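Long-range contact in group 1 truncated hemoglobin (Tetrahymena pyriformis, PDB 3AQ9), which binds one heme group and probably binds oxygen at the heme iron, with a link to nitric oxide detoxification: residues K18-L23 with A92-L97. The protein carries 1 engineered substitution. Numbering follows the deposited sequence.
Sequences KAAVPL and ATLKEL
The methyl CG2 of T93 meets A20 and L23 at once, and this three-way meeting illustrates how two helices settle against each other where one of them offers a small residue, A20, beside a large one. CG2 lies 3.3 Å from the carbonyl O of A20 and 3.8 Å from L23 CB, with L23 CG just as near. It stands anti to its own backbone N, which directs the methyl at helix 13-28, while T93 OG1 returns to its own helix and hydrogen-bonds the carbonyl O of N89, so the buried hydroxyl has its partner within helix 80-96. Beside this methyl, the small A20 allows a close approach: L97 CD1 reaches in to 3.7 Å from A20 CA, and L94, whose CB points away, still brings CD2 to within 4.2 Å of A20 CB. The inner side is therefore tight and mostly apolar.

Toward solvent the fit is looser. L23, with CG anti to the backbone N (chi1 178°), passes alongside T93 and L97, running in the opposite sense to each, and only its CD2 end faces this side, 4.0 Å from E96 CD. L97 spans both parts, CD1 inward on A20 and CD2 outward on L23 CD2. E96, extended, brings its carboxylate end to that L23 methyl, and its OE1 forms a salt bridge with K27, one turn beyond L23 on helix 13-28. An alanine in place of L23 would keep CB against T93, but would probably leave L97 CD2 and the carboxylate end of E96 without the methyl they pack on, opening a gap.

The axes of segments 18-23 and 92-96 approach to 9.4 Å, their N-to-C directions making 132°. This is plain helix-helix packing away from the heme, joining helix 13-28 to helix 80-96 in the 2/2 globin fold of group I truncated hemoglobins.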
ATOM      1  N   LYS A  18       9.617   5.644  -2.815  1.00 28.96           N
ATOM      2  CA  LYS A  18       9.113   6.955  -3.238  1.00 29.04           C
ATOM      3  C   LYS A  18       8.533   6.939  -4.629  1.00 30.74           C
ATOM      4  O   LYS A  18       7.655   7.776  -4.961  1.00 31.78           O
ATOM      5  CB  LYS A  18      10.197   8.044  -3.120  1.00 31.43           C
ATOM      6  CG  LYS A  18      10.386   8.292  -1.579  1.00 33.70           C
ATOM      7  CD  LYS A  18      11.352   9.493  -1.555  1.00 40.87           C
ATOM      8  CE  LYS A  18      11.456   9.888  -0.087  1.00 43.93           C
ATOM      9  NZ  LYS A  18      12.302  11.102  -0.110  1.00 54.57           N
ATOM     10  N   ALA A  19       9.083   6.101  -5.515  1.00 29.96           N
ATOM     11  CA  ALA A  19       8.508   5.930  -6.878  1.00 29.76           C
ATOM     12  C   ALA A  19       7.273   4.969  -6.831  1.00 28.82           C
ATOM     13  O   ALA A  19       6.283   5.185  -7.527  1.00 28.65           O
ATOM     14  CB  ALA A  19       9.587   5.389  -7.834  1.00 31.31           C
ATOM     15  N   ALA A  20       7.290   3.962  -5.977  1.00 27.70           N
ATOM     16  CA  ALA A  20       6.213   2.960  -6.000  1.00 26.96           C
ATOM     17  C   ALA A  20       4.872   3.542  -5.505  1.00 28.07           C
ATOM     18  O   ALA A  20       3.824   3.266  -6.081  1.00 26.70           O
ATOM     19  CB  ALA A  20       6.636   1.814  -5.077  1.00 27.02           C
ATOM     20  N   VAL A  21       4.922   4.352  -4.432  1.00 27.59           N
ATOM     21  CA  VAL A  21       3.599   4.798  -3.906  1.00 27.04           C
ATOM     22  C   VAL A  21       2.819   5.664  -4.909  1.00 27.07           C
ATOM     23  O   VAL A  21       1.632   5.394  -5.097  1.00 25.82           O
ATOM     24  CB  VAL A  21       3.709   5.416  -2.503  1.00 26.75           C
ATOM     25  CG1 VAL A  21       2.298   5.845  -2.050  1.00 31.72           C
ATOM     26  CG2 VAL A  21       4.175   4.292  -1.549  1.00 28.77           C
ATOM     27  N   PRO A  22       3.438   6.650  -5.581  1.00 27.18           N
ATOM     28  CA  PRO A  22       2.629   7.460  -6.550  1.00 27.68           C
ATOM     29  C   PRO A  22       2.240   6.644  -7.771  1.00 28.15           C
ATOM     30  O   PRO A  22       1.189   6.890  -8.386  1.00 29.17           O
ATOM     31  CB  PRO A  22       3.536   8.604  -6.955  1.00 28.47           C
ATOM     32  CG  PRO A  22       4.654   8.619  -5.907  1.00 30.35           C
ATOM     33  CD  PRO A  22       4.726   7.304  -5.193  1.00 26.54           C
ATOM     34  N   LEU A  23       3.084   5.652  -8.118  1.00 27.68           N
ATOM     35  CA  LEU A  23       2.656   4.813  -9.268  1.00 29.79           C
ATOM     36  C   LEU A  23       1.472   3.934  -8.866  1.00 27.24           C
ATOM     37  O   LEU A  23       0.452   3.786  -9.589  1.00 29.22           O
ATOM     38  CB  LEU A  23       3.798   3.902  -9.759  1.00 31.75           C
ATOM     39  CG  LEU A  23       3.445   2.956 -10.927  1.00 31.41           C
ATOM     40  CD1 LEU A  23       2.590   3.675 -12.097  1.00 30.63           C
ATOM     41  CD2 LEU A  23       4.797   2.246 -11.444  1.00 33.68           C
ATOM     42  N   ALA A  92       1.149  -5.027  -9.247  1.00 29.73           N
ATOM     43  CA  ALA A  92       1.354  -4.581 -10.671  1.00 30.84           C
ATOM     44  C   ALA A  92       2.412  -3.412 -10.683  1.00 31.22           C
ATOM     45  O   ALA A  92       3.252  -3.327 -11.588  1.00 33.77           O
ATOM     46  CB  ALA A  92       0.104  -4.173 -11.264  1.00 31.61           C
ATOM     47  N   THR A  93       2.323  -2.561  -9.641  1.00 29.92           N
ATOM     48  CA  THR A  93       3.270  -1.417  -9.517  1.00 29.52           C
ATOM     49  C   THR A  93       4.706  -1.941  -9.369  1.00 32.59           C
ATOM     50  O   THR A  93       5.654  -1.495 -10.040  1.00 31.53           O
ATOM     51  CB  THR A  93       2.892  -0.566  -8.272  1.00 30.65           C
ATOM     52  OG1 THR A  93       1.597   0.027  -8.562  1.00 30.05           O
ATOM     53  CG2 THR A  93       3.917   0.562  -8.040  1.00 28.37           C
ATOM     54  N   LEU A  94       4.866  -2.840  -8.393  1.00 30.17           N
ATOM     55  CA  LEU A  94       6.220  -3.377  -8.159  1.00 30.91           C
ATOM     56  C   LEU A  94       6.740  -4.127  -9.391  1.00 33.71           C
ATOM     57  O   LEU A  94       7.930  -4.043  -9.692  1.00 34.32           O
ATOM     58  CB  LEU A  94       6.156  -4.303  -6.908  1.00 28.01           C
ATOM     59  CG  LEU A  94       5.821  -3.597  -5.561  1.00 31.04           C
ATOM     60  CD1 LEU A  94       5.879  -4.542  -4.423  1.00 30.84           C
ATOM     61  CD2 LEU A  94       6.782  -2.424  -5.219  1.00 30.42           C
ATOM     62  N   LYS A  95       5.840  -4.847 -10.117  1.00 32.92           N
ATOM     63  CA  LYS A  95       6.282  -5.600 -11.326  1.00 36.48           C
ATOM     64  C   LYS A  95       6.802  -4.560 -12.307  1.00 38.62           C
ATOM     65  O   LYS A  95       7.864  -4.738 -12.992  1.00 39.84           O
ATOM     66  CB  LYS A  95       5.035  -6.280 -11.996  1.00 38.03           C
ATOM     67  CG  LYS A  95       5.407  -7.309 -13.123  1.00 46.78           C
ATOM     68  CD  LYS A  95       6.298  -8.430 -12.359  1.00 60.18           C
ATOM     69  CE  LYS A  95       7.243  -9.389 -13.185  1.00 68.17           C
ATOM     70  NZ  LYS A  95       6.336 -10.179 -14.101  1.00 73.15           N
ATOM     71  N   GLU A  96       6.003  -3.509 -12.478  1.00 37.03           N
ATOM     72  CA  GLU A  96       6.315  -2.458 -13.542  1.00 39.45           C
ATOM     73  C   GLU A  96       7.614  -1.780 -13.196  1.00 38.70           C
ATOM     74  O   GLU A  96       8.396  -1.329 -14.105  1.00 42.09           O
ATOM     75  CB  GLU A  96       5.105  -1.518 -13.712  1.00 37.35           C
ATOM     76  CG  GLU A  96       5.232  -0.363 -14.779  1.00 50.76           C
ATOM     77  CD  GLU A  96       3.885   0.411 -14.923  1.00 54.97           C
ATOM     78  OE1 GLU A  96       2.978  -0.064 -14.295  1.00 45.19           O
ATOM     79  OE2 GLU A  96       3.772   1.418 -15.702  1.00 57.47           O
ATOM     80  N   LEU A  97       7.937  -1.673 -11.920  1.00 35.96           N
ATOM     81  CA  LEU A  97       9.203  -1.159 -11.428  1.00 37.89           C
ATOM     82  C   LEU A  97      10.375  -2.159 -11.538  1.00 41.27           C
ATOM     83  O   LEU A  97      11.507  -1.798 -11.263  1.00 43.55           O
ATOM     84  CB  LEU A  97       9.146  -0.615  -9.994  1.00 35.80           C
ATOM     85  CG  LEU A  97       8.143   0.557  -9.972  1.00 37.15           C
ATOM     86  CD1 LEU A  97       8.015   0.951  -8.474  1.00 40.50           C
ATOM     87  CD2 LEU A  97       8.742   1.758 -10.822  1.00 40.87           C
TER